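Local coordinates for membrane lipoprotein family protein (Aeropyrum pernix, PDB 4PEV) that binds adenosine and probably serves as the solute-binding lipoprotein of an ABC transporter that takes up nucleosides, at residues 171-174 against 175-179; 307-310 against 311-315; 354-358 against 359-363. All coordinates share one frame; numbering follows the deposited sequence.

Contact 1: residues 171-174 against 175-179; sequences ADIA and NNISK
D172 and N176 face each other one turn apart on helix 159-181, with the carboxylate and the amide turned 90° to one another. The amide nitrogen ND2 of N176 reaches OD2 of D172 at 3.3 Å. This is a weak, bent hydrogen bond, with an N-H...O angle of 139°. The carboxylate is brought there by its first torsion: CG of D172 is anti to the backbone N (chi1 180°). Both groups have stronger partners outside the turn. OD1 of D172 bonds to S374 OG, and ND2 of N176 bonds to the carbonyl of W372, so the pair ties this helix to the C-terminal end of helix 358-372 and the residues just after it.

I173 and I177 form the apolar side of the same turn. The branch methyl CG2 of I173 lies 4.0 Å from CD1, the end of the longer arm of I177, and the side chains meet at a slant. Both rest on F277 of strand 277-282, and I173 also meets V250 of strand 248-254. N175 sends its amide another way, where ND2 bonds to Y212 OH of helix 196-214.

The backbone is regular helix. N175 N bonds to A171 O at 3.0 Å, and I177 N to I173 O at 2.9 Å. The chemistry is thus split by side. The isoleucines pack on strands 248-254 and 277-282, while largely buried amide and carboxylate groups, satisfied mainly by partners beyond the turn, join the helix to its neighbours.

Contact 2: residues 307-310 against 311-315; sequences TAIK and DVVEG
D311 packs back against T307, the two side chains lying side by side and pointing the same way. CG2 of T307 lies 4.1 Å from OD1 of D311. Beneath them D311 N bonds to T307 O at 2.9 Å, nearly straight at 168°. K310 and E314, themselves one turn apart, approach each other at a slant. K310 NZ is 4.4 Å from E314 OE2, too far for a salt bridge, and the extended lysine chain instead passes its CE 4.1 Å from OE2. On the apolar side I309 CG2 and V313 CG2 are 4.4 Å apart.

The next shell holds the acids. R316 makes salt bridges to both, to D311 through OD1 and to E314 through OE2. With an alanine at D311, R316 would lose one of these two salt-bridge partners and is likely to be freer to turn. The helix ends in a Schellman motif. G315 takes the positive phi at C-prime, and its N bonds to V312 O at 3.1 Å, while R316 N reaches D311 O.

This is the C-terminal end of helix 301-313. A308 and T307 lie on Y155 of strand 152-157, and V312 touches K137 of strand 137-141. I309 and K310 meet helix 69-84 at A80 and L84.

Contact 3: residues 354-358 against 359-363; sequences EGLTP and EKVVE
This is a local contact at a helix start, where the loop after helix 336-348 turns into helix 358-372. L356 and T357 of the loop meet K360 and V361 of the first turn. L356 folds its side chain against the helix. CG of L356 lies 3.9 Å from CG2 of V361, the two side chains crossing at about a right angle. CD1 of L356 lies 4.1 Å from CG of K360. Both L356 and V361 also touch P290, a loop residue that borders this apolar patch.

The next residue, T357, is the N-cap. Its OG1 accepts from K360 N at 3.3 Å, with an N-H...O angle of 157°. The first torsion makes this possible: OG1 sits between the backbone N and the carbonyl carbon (chi1 48°), turned over the start of the helix. The same oxygen lies 3.4 Å from CB of K360, so the threonine and lysine side chains also touch. T357 O takes the next amide, V361 N, at 2.9 Å.

T357 therefore meets the helix through two oxygens. The side chain takes one amide of the first turn, which in an uncapped helix would lack an acceptor within the helix. The carbonyl begins the regular i to i+4 bonding. P358 follows at the first position of the helix, where its lack of an N-H leaves no donor in need of an acceptor. Its carbonyl oxygen, P358 O, receives a weak bond from V362 N at 3.3 Å.

Helix 336-348 packs on the same first turn. V361 meets its I339, P358 touches R340 and A343, and V362 touches R340. E359 sends OE1 to NH1 of R340 in a salt bridge.

In the fold
The three contacts mark different stages of a helix: contact 3 a beginning, contact 1 a run inside helix 159-181, and contact 2 an end. Contact 1 is the buried one. Its polar groups find neutral partners in neighbouring parts of the chain. Contacts 2 and 3 are partly buried, and arginines answer their acids. Contacts 1 and 2 both pack on strands, but of two different sheets, and lie on opposite sides of the chain's centre, their centres about 46 Å apart. Contact 3 packs on a helix and loop instead. No two share a helix, but contact 1 bonds to residues at and just beyond the far end of helix 358-372, which contact 3 begins.

Contact 1: residues 171-174 against 175-179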
ATOM      1  N   ALA C 171      16.271  -5.879  -0.199  1.00 29.80           N
ATOM      2  CA  ALA C 171      17.494  -6.425  -0.766  1.00 31.27           C
ATOM      3  C   ALA C 171      18.607  -6.374   0.259  1.00 30.79           C
ATOM      4  O   ALA C 171      19.447  -7.265   0.309  1.00 32.27           O
ATOM      5  CB  ALA C 171      17.908  -5.661  -2.018  1.00 32.16           C
ATOM      6  N   ASP C 172      18.605  -5.330   1.073  1.00 30.43           N
ATOM      7  CA  ASP C 172      19.663  -5.124   2.045  1.00 31.82           C
ATOM      8  C   ASP C 172      19.518  -6.053   3.220  1.00 30.44           C
ATOM      9  O   ASP C 172      20.510  -6.590   3.710  1.00 31.41           O
ATOM     10  CB  ASP C 172      19.672  -3.682   2.546  1.00 33.50           C
ATOM     11  CG  ASP C 172      20.764  -3.430   3.563  1.00 35.83           C
ATOM     12  OD1 ASP C 172      21.975  -3.565   3.221  1.00 35.92           O
ATOM     13  OD2 ASP C 172      20.400  -3.099   4.715  1.00 38.20           O
ATOM     14  N   ILE C 173      18.288  -6.237   3.678  1.00 29.59           N
ATOM     15  CA  ILE C 173      18.018  -7.139   4.790  1.00 28.16           C
ATOM     16  C   ILE C 173      18.320  -8.567   4.383  1.00 27.86           C
ATOM     17  O   ILE C 173      18.823  -9.343   5.182  1.00 28.55           O
ATOM     18  CB  ILE C 173      16.563  -7.048   5.248  1.00 28.31           C
ATOM     19  CG1 ILE C 173      16.293  -5.681   5.872  1.00 28.98           C
ATOM     20  CG2 ILE C 173      16.239  -8.157   6.243  1.00 28.52           C
ATOM     21  CD1 ILE C 173      14.834  -5.444   6.231  1.00 30.42           C
ATOM     22  N   ALA C 174      18.024  -8.910   3.137  1.00 27.78           N
ATOM     23  CA  ALA C 174      18.279 -10.252   2.632  1.00 28.63           C
ATOM     24  C   ALA C 174      19.779 -10.500   2.474  1.00 30.01           C
ATOM     25  O   ALA C 174      20.286 -11.579   2.781  1.00 31.58           O
ATOM     26  CB  ALA C 174      17.571 -10.440   1.304  1.00 29.44           C
ATOM     27  N   ASN C 175      20.486  -9.493   1.984  1.00 30.55           N
ATOM     28  CA  ASN C 175      21.939  -9.511   1.971  1.00 31.34           C
ATOM     29  C   ASN C 175      22.548  -9.750   3.355  1.00 31.70           C
ATOM     30  O   ASN C 175      23.433 -10.597   3.513  1.00 31.76           O
ATOM     31  CB  ASN C 175      22.454  -8.185   1.423  1.00 33.63           C
ATOM     32  CG  ASN C 175      23.880  -8.266   0.937  1.00 34.16           C
ATOM     33  OD1 ASN C 175      24.348  -9.338   0.549  1.00 34.61           O
ATOM     34  ND2 ASN C 175      24.574  -7.129   0.933  1.00 32.53           N
ATOM     35  N   ASN C 176      22.074  -9.013   4.357  1.00 30.68           N
ATOM     36  CA  ASN C 176      22.577  -9.198   5.722  1.00 31.22           C
ATOM     37  C   ASN C 176      22.225 -10.560   6.294  1.00 31.32           C
ATOM     38  O   ASN C 176      23.012 -11.138   7.043  1.00 32.22           O
ATOM     39  CB  ASN C 176      22.054  -8.124   6.668  1.00 30.94           C
ATOM     40  CG  ASN C 176      22.403  -6.732   6.205  1.00 31.06           C
ATOM     41  OD1 ASN C 176      23.527  -6.461   5.795  1.00 29.58           O
ATOM     42  ND2 ASN C 176      21.431  -5.841   6.253  1.00 31.76           N
ATOM     43  N   ILE C 177      21.049 -11.076   5.958  1.00 30.17           N
ATOM     44  CA  ILE C 177      20.678 -12.406   6.423  1.00 30.15           C
ATOM     45  C   ILE C 177      21.625 -13.442   5.827  1.00 29.77           C
ATOM     46  O   ILE C 177      22.058 -14.372   6.498  1.00 29.55           O
ATOM     47  CB  ILE C 177      19.210 -12.746   6.088  1.00 29.77           C
ATOM     48  CG1 ILE C 177      18.272 -11.913   6.975  1.00 29.10           C
ATOM     49  CG2 ILE C 177      18.934 -14.244   6.278  1.00 29.16           C
ATOM     50  CD1 ILE C 177      16.795 -12.098   6.671  1.00 29.23           C
ATOM     51  N   SER C 178      21.961 -13.259   4.566  1.00 31.16           N
ATOM     52  CA  SER C 178      22.816 -14.213   3.883  1.00 31.90           C
ATOM     53  C   SER C 178      24.230 -14.118   4.435  1.00 33.01           C
ATOM     54  O   SER C 178      24.858 -15.138   4.727  1.00 33.48           O
ATOM     55  CB  SER C 178      22.782 -13.998   2.365  1.00 30.79           C
ATOM     56  OG  SER C 178      22.678 -15.256   1.740  1.00 31.09           O
ATOM     57  N   LYS C 179      24.709 -12.888   4.617  1.00 34.71           N
ATOM     58  CA  LYS C 179      26.040 -12.654   5.171  1.00 34.48           C
ATOM     59  C   LYS C 179      26.228 -13.142   6.607  1.00 33.82           C
ATOM     60  O   LYS C 179      27.333 -13.509   6.987  1.00 35.62           O
ATOM     61  CB  LYS C 179      26.368 -11.180   5.096  1.00 37.57           C
ATOM     62  CG  LYS C 179      26.720 -10.716   3.697  1.00 41.14           C
ATOM     63  CD  LYS C 179      27.037  -9.225   3.686  1.00 45.16           C
ATOM     64  CE  LYS C 179      27.426  -8.771   2.279  1.00 50.37           C
ATOM     65  NZ  LYS C 179      28.094  -7.432   2.229  1.00 51.96           N
TER

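Contact 2: residues 307-310 against 311-315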
ATOM      1  N   THR C 307      -9.144  14.954   2.588  1.00 32.09           N
ATOM      2  CA  THR C 307      -9.044  16.108   1.711  1.00 31.04           C
ATOM      3  C   THR C 307     -10.273  16.208   0.815  1.00 30.24           C
ATOM      4  O   THR C 307     -10.884  17.257   0.709  1.00 30.20           O
ATOM      5  CB  THR C 307      -7.751  16.027   0.869  1.00 31.70           C
ATOM      6  OG1 THR C 307      -6.623  16.199   1.743  1.00 31.16           O
ATOM      7  CG2 THR C 307      -7.716  17.090  -0.218  1.00 30.72           C
ATOM      8  N   ALA C 308     -10.654  15.112   0.180  1.00 30.25           N
ATOM      9  CA  ALA C 308     -11.852  15.118  -0.681  1.00 29.97           C
ATOM     10  C   ALA C 308     -13.143  15.516   0.058  1.00 30.40           C
ATOM     11  O   ALA C 308     -14.030  16.141  -0.525  1.00 30.73           O
ATOM     12  CB  ALA C 308     -12.030  13.760  -1.343  1.00 29.53           C
ATOM     13  N   ILE C 309     -13.252  15.133   1.327  1.00 30.38           N
ATOM     14  CA  ILE C 309     -14.410  15.477   2.137  1.00 29.84           C
ATOM     15  C   ILE C 309     -14.362  16.930   2.587  1.00 30.34           C
ATOM     16  O   ILE C 309     -15.396  17.607   2.629  1.00 27.96           O
ATOM     17  CB  ILE C 309     -14.503  14.576   3.371  1.00 29.21           C
ATOM     18  CG1 ILE C 309     -14.811  13.153   2.932  1.00 30.22           C
ATOM     19  CG2 ILE C 309     -15.599  15.053   4.308  1.00 28.59           C
ATOM     20  CD1 ILE C 309     -14.604  12.122   4.010  1.00 29.94           C
ATOM     21  N   LYS C 310     -13.170  17.402   2.940  1.00 32.13           N
ATOM     22  CA  LYS C 310     -12.994  18.798   3.352  1.00 34.43           C
ATOM     23  C   LYS C 310     -13.319  19.731   2.188  1.00 34.17           C
ATOM     24  O   LYS C 310     -14.150  20.623   2.317  1.00 34.69           O
ATOM     25  CB  LYS C 310     -11.574  19.048   3.841  1.00 37.01           C
ATOM     26  CG  LYS C 310     -11.456  20.270   4.715  1.00 41.67           C
ATOM     27  CD  LYS C 310     -10.011  20.574   5.049  1.00 47.00           C
ATOM     28  CE  LYS C 310      -9.924  21.588   6.181  1.00 51.31           C
ATOM     29  NZ  LYS C 310      -8.619  22.300   6.132  1.00 54.31           N
ATOM     30  N   ASP C 311     -12.692  19.493   1.040  1.00 34.42           N
ATOM     31  CA  ASP C 311     -13.001  20.237  -0.183  1.00 34.43           C
ATOM     32  C   ASP C 311     -14.517  20.420  -0.330  1.00 33.67           C
ATOM     33  O   ASP C 311     -14.984  21.536  -0.517  1.00 34.92           O
ATOM     34  CB  ASP C 311     -12.417  19.546  -1.431  1.00 35.14           C
ATOM     35  CG  ASP C 311     -10.908  19.820  -1.634  1.00 37.25           C
ATOM     36  OD1 ASP C 311     -10.230  20.342  -0.722  1.00 39.02           O
ATOM     37  OD2 ASP C 311     -10.388  19.508  -2.728  1.00 39.78           O
ATOM     38  N   VAL C 312     -15.293  19.348  -0.208  1.00 32.16           N
ATOM     39  CA  VAL C 312     -16.749  19.475  -0.343  1.00 32.10           C
ATOM     40  C   VAL C 312     -17.336  20.345   0.756  1.00 33.13           C
ATOM     41  O   VAL C 312     -18.188  21.181   0.484  1.00 33.07           O
ATOM     42  CB  VAL C 312     -17.472  18.118  -0.345  1.00 31.52           C
ATOM     43  CG1 VAL C 312     -18.986  18.308  -0.285  1.00 31.34           C
ATOM     44  CG2 VAL C 312     -17.086  17.329  -1.586  1.00 31.47           C
ATOM     45  N   VAL C 313     -16.872  20.158   1.988  1.00 34.42           N
ATOM     46  CA  VAL C 313     -17.403  20.904   3.131  1.00 35.38           C
ATOM     47  C   VAL C 313     -17.222  22.416   2.959  1.00 37.92           C
ATOM     48  O   VAL C 313     -18.051  23.208   3.420  1.00 36.74           O
ATOM     49  CB  VAL C 313     -16.786  20.398   4.464  1.00 34.66           C
ATOM     50  CG1 VAL C 313     -16.976  21.401   5.600  1.00 34.12           C
ATOM     51  CG2 VAL C 313     -17.402  19.060   4.854  1.00 33.49           C
ATOM     52  N   GLU C 314     -16.147  22.802   2.274  1.00 42.45           N
ATOM     53  CA  GLU C 314     -15.817  24.209   2.046  1.00 44.56           C
ATOM     54  C   GLU C 314     -16.110  24.663   0.602  1.00 43.58           C
ATOM     55  O   GLU C 314     -15.528  25.626   0.129  1.00 42.76           O
ATOM     56  CB  GLU C 314     -14.354  24.420   2.417  1.00 45.70           C
ATOM     57  CG  GLU C 314     -14.048  23.828   3.779  1.00 50.26           C
ATOM     58  CD  GLU C 314     -12.753  24.325   4.385  1.00 58.68           C
ATOM     59  OE1 GLU C 314     -12.782  24.751   5.560  1.00 66.68           O
ATOM     60  OE2 GLU C 314     -11.703  24.278   3.702  1.00 68.13           O
ATOM     61  N   GLY C 315     -17.012  23.960  -0.085  1.00 43.84           N
ATOM     62  CA  GLY C 315     -17.380  24.254  -1.477  1.00 44.67           C
ATOM     63  C   GLY C 315     -16.252  24.482  -2.475  1.00 44.99           C
ATOM     64  O   GLY C 315     -16.452  25.177  -3.465  1.00 43.35           O
TER

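Contact 3: residues 354-358 against 359-363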
ATOM      1  N   GLU C 354      -0.926  -9.150  23.327  1.00 53.53           N
ATOM      2  CA  GLU C 354      -0.720  -9.173  24.765  1.00 54.51           C
ATOM      3  C   GLU C 354       0.692  -8.731  25.130  1.00 51.68           C
ATOM      4  O   GLU C 354       1.628  -8.909  24.355  1.00 50.44           O
ATOM      5  CB  GLU C 354      -0.982 -10.583  25.294  1.00 59.18           C
ATOM      6  CG  GLU C 354      -1.256 -10.662  26.790  1.00 64.18           C
ATOM      7  CD  GLU C 354      -1.674 -12.063  27.229  1.00 68.32           C
ATOM      8  OE1 GLU C 354      -1.021 -12.626  28.139  1.00 67.76           O
ATOM      9  OE2 GLU C 354      -2.643 -12.610  26.647  1.00 66.65           O
ATOM     10  N   GLY C 355       0.820  -8.128  26.309  1.00 51.79           N
ATOM     11  CA  GLY C 355       2.117  -7.804  26.916  1.00 51.29           C
ATOM     12  C   GLY C 355       2.970  -6.901  26.063  1.00 50.98           C
ATOM     13  O   GLY C 355       4.156  -7.162  25.851  1.00 57.28           O
ATOM     14  N   LEU C 356       2.354  -5.830  25.583  1.00 49.38           N
ATOM     15  CA  LEU C 356       2.940  -4.982  24.556  1.00 45.17           C
ATOM     16  C   LEU C 356       2.254  -3.631  24.644  1.00 41.99           C
ATOM     17  O   LEU C 356       1.035  -3.588  24.690  1.00 41.51           O
ATOM     18  CB  LEU C 356       2.675  -5.610  23.187  1.00 44.65           C
ATOM     19  CG  LEU C 356       3.687  -5.378  22.069  1.00 45.14           C
ATOM     20  CD1 LEU C 356       5.055  -5.918  22.454  1.00 45.60           C
ATOM     21  CD2 LEU C 356       3.192  -6.040  20.786  1.00 44.51           C
ATOM     22  N   THR C 357       3.029  -2.548  24.715  1.00 39.57           N
ATOM     23  CA  THR C 357       2.508  -1.172  24.650  1.00 37.54           C
ATOM     24  C   THR C 357       2.988  -0.477  23.364  1.00 35.72           C
ATOM     25  O   THR C 357       3.885  -0.979  22.685  1.00 33.09           O
ATOM     26  CB  THR C 357       2.975  -0.326  25.866  1.00 38.61           C
ATOM     27  OG1 THR C 357       4.391  -0.490  26.076  1.00 37.35           O
ATOM     28  CG2 THR C 357       2.201  -0.715  27.131  1.00 39.12           C
ATOM     29  N   PRO C 358       2.397   0.683  23.022  1.00 35.81           N
ATOM     30  CA  PRO C 358       2.918   1.504  21.924  1.00 36.42           C
ATOM     31  C   PRO C 358       4.386   1.849  22.079  1.00 38.56           C
ATOM     32  O   PRO C 358       5.128   1.784  21.104  1.00 36.35           O
ATOM     33  CB  PRO C 358       2.084   2.782  22.002  1.00 36.48           C
ATOM     34  CG  PRO C 358       0.821   2.379  22.657  1.00 36.14           C
ATOM     35  CD  PRO C 358       1.115   1.194  23.534  1.00 36.17           C
ATOM     36  N   GLU C 359       4.801   2.215  23.293  1.00 43.48           N
ATOM     37  CA  GLU C 359       6.207   2.525  23.541  1.00 46.30           C
ATOM     38  C   GLU C 359       7.123   1.285  23.342  1.00 46.86           C
ATOM     39  O   GLU C 359       8.190   1.379  22.703  1.00 43.70           O
ATOM     40  CB  GLU C 359       6.381   3.158  24.931  1.00 49.30           C
ATOM     41  CG  GLU C 359       7.792   3.679  25.237  1.00 51.85           C
ATOM     42  CD  GLU C 359       8.450   4.384  24.054  1.00 55.62           C
ATOM     43  OE1 GLU C 359       7.727   5.070  23.287  1.00 57.97           O
ATOM     44  OE2 GLU C 359       9.690   4.245  23.881  1.00 57.19           O
ATOM     45  N   LYS C 360       6.695   0.128  23.853  1.00 45.31           N
ATOM     46  CA  LYS C 360       7.460  -1.103  23.667  1.00 46.69           C
ATOM     47  C   LYS C 360       7.533  -1.527  22.186  1.00 44.30           C
ATOM     48  O   LYS C 360       8.545  -2.052  21.744  1.00 43.98           O
ATOM     49  CB  LYS C 360       6.911  -2.224  24.569  1.00 52.02           C
ATOM     50  CG  LYS C 360       7.685  -3.546  24.570  1.00 57.55           C
ATOM     51  CD  LYS C 360       9.213  -3.384  24.668  1.00 66.24           C
ATOM     52  CE  LYS C 360       9.793  -3.658  26.053  1.00 69.85           C
ATOM     53  NZ  LYS C 360      10.090  -5.109  26.249  1.00 72.66           N
ATOM     54  N   VAL C 361       6.483  -1.273  21.411  1.00 42.48           N
ATOM     55  CA  VAL C 361       6.499  -1.589  19.979  1.00 39.85           C
ATOM     56  C   VAL C 361       7.595  -0.820  19.251  1.00 39.81           C
ATOM     57  O   VAL C 361       8.283  -1.381  18.417  1.00 41.83           O
ATOM     58  CB  VAL C 361       5.141  -1.299  19.296  1.00 40.05           C
ATOM     59  CG1 VAL C 361       5.278  -1.222  17.774  1.00 40.07           C
ATOM     60  CG2 VAL C 361       4.111  -2.356  19.673  1.00 39.44           C
ATOM     61  N   VAL C 362       7.758   0.459  19.557  1.00 38.86           N
ATOM     62  CA  VAL C 362       8.787   1.256  18.903  1.00 38.05           C
ATOM     63  C   VAL C 362      10.185   0.776  19.288  1.00 39.59           C
ATOM     64  O   VAL C 362      11.047   0.607  18.424  1.00 38.93           O
ATOM     65  CB  VAL C 362       8.671   2.747  19.247  1.00 38.18           C
ATOM     66  CG1 VAL C 362       9.760   3.549  18.546  1.00 39.54           C
ATOM     67  CG2 VAL C 362       7.318   3.280  18.830  1.00 38.99           C
ATOM     68  N   GLU C 363      10.416   0.550  20.579  1.00 42.07           N
ATOM     69  CA  GLU C 363      11.738   0.091  21.037  1.00 42.97           C
ATOM     70  C   GLU C 363      12.194  -1.147  20.266  1.00 40.26           C
ATOM     71  O   GLU C 363      13.351  -1.229  19.842  1.00 38.64           O
ATOM     72  CB  GLU C 363      11.740  -0.205  22.537  1.00 45.41           C
ATOM     73  CG  GLU C 363      11.698   1.041  23.413  1.00 48.96           C
ATOM     74  CD  GLU C 363      11.345   0.728  24.866  1.00 53.28           C
ATOM     75  OE1 GLU C 363      11.429  -0.462  25.276  1.00 53.84           O
ATOM     76  OE2 GLU C 363      10.967   1.678  25.593  1.00 54.24           O
TER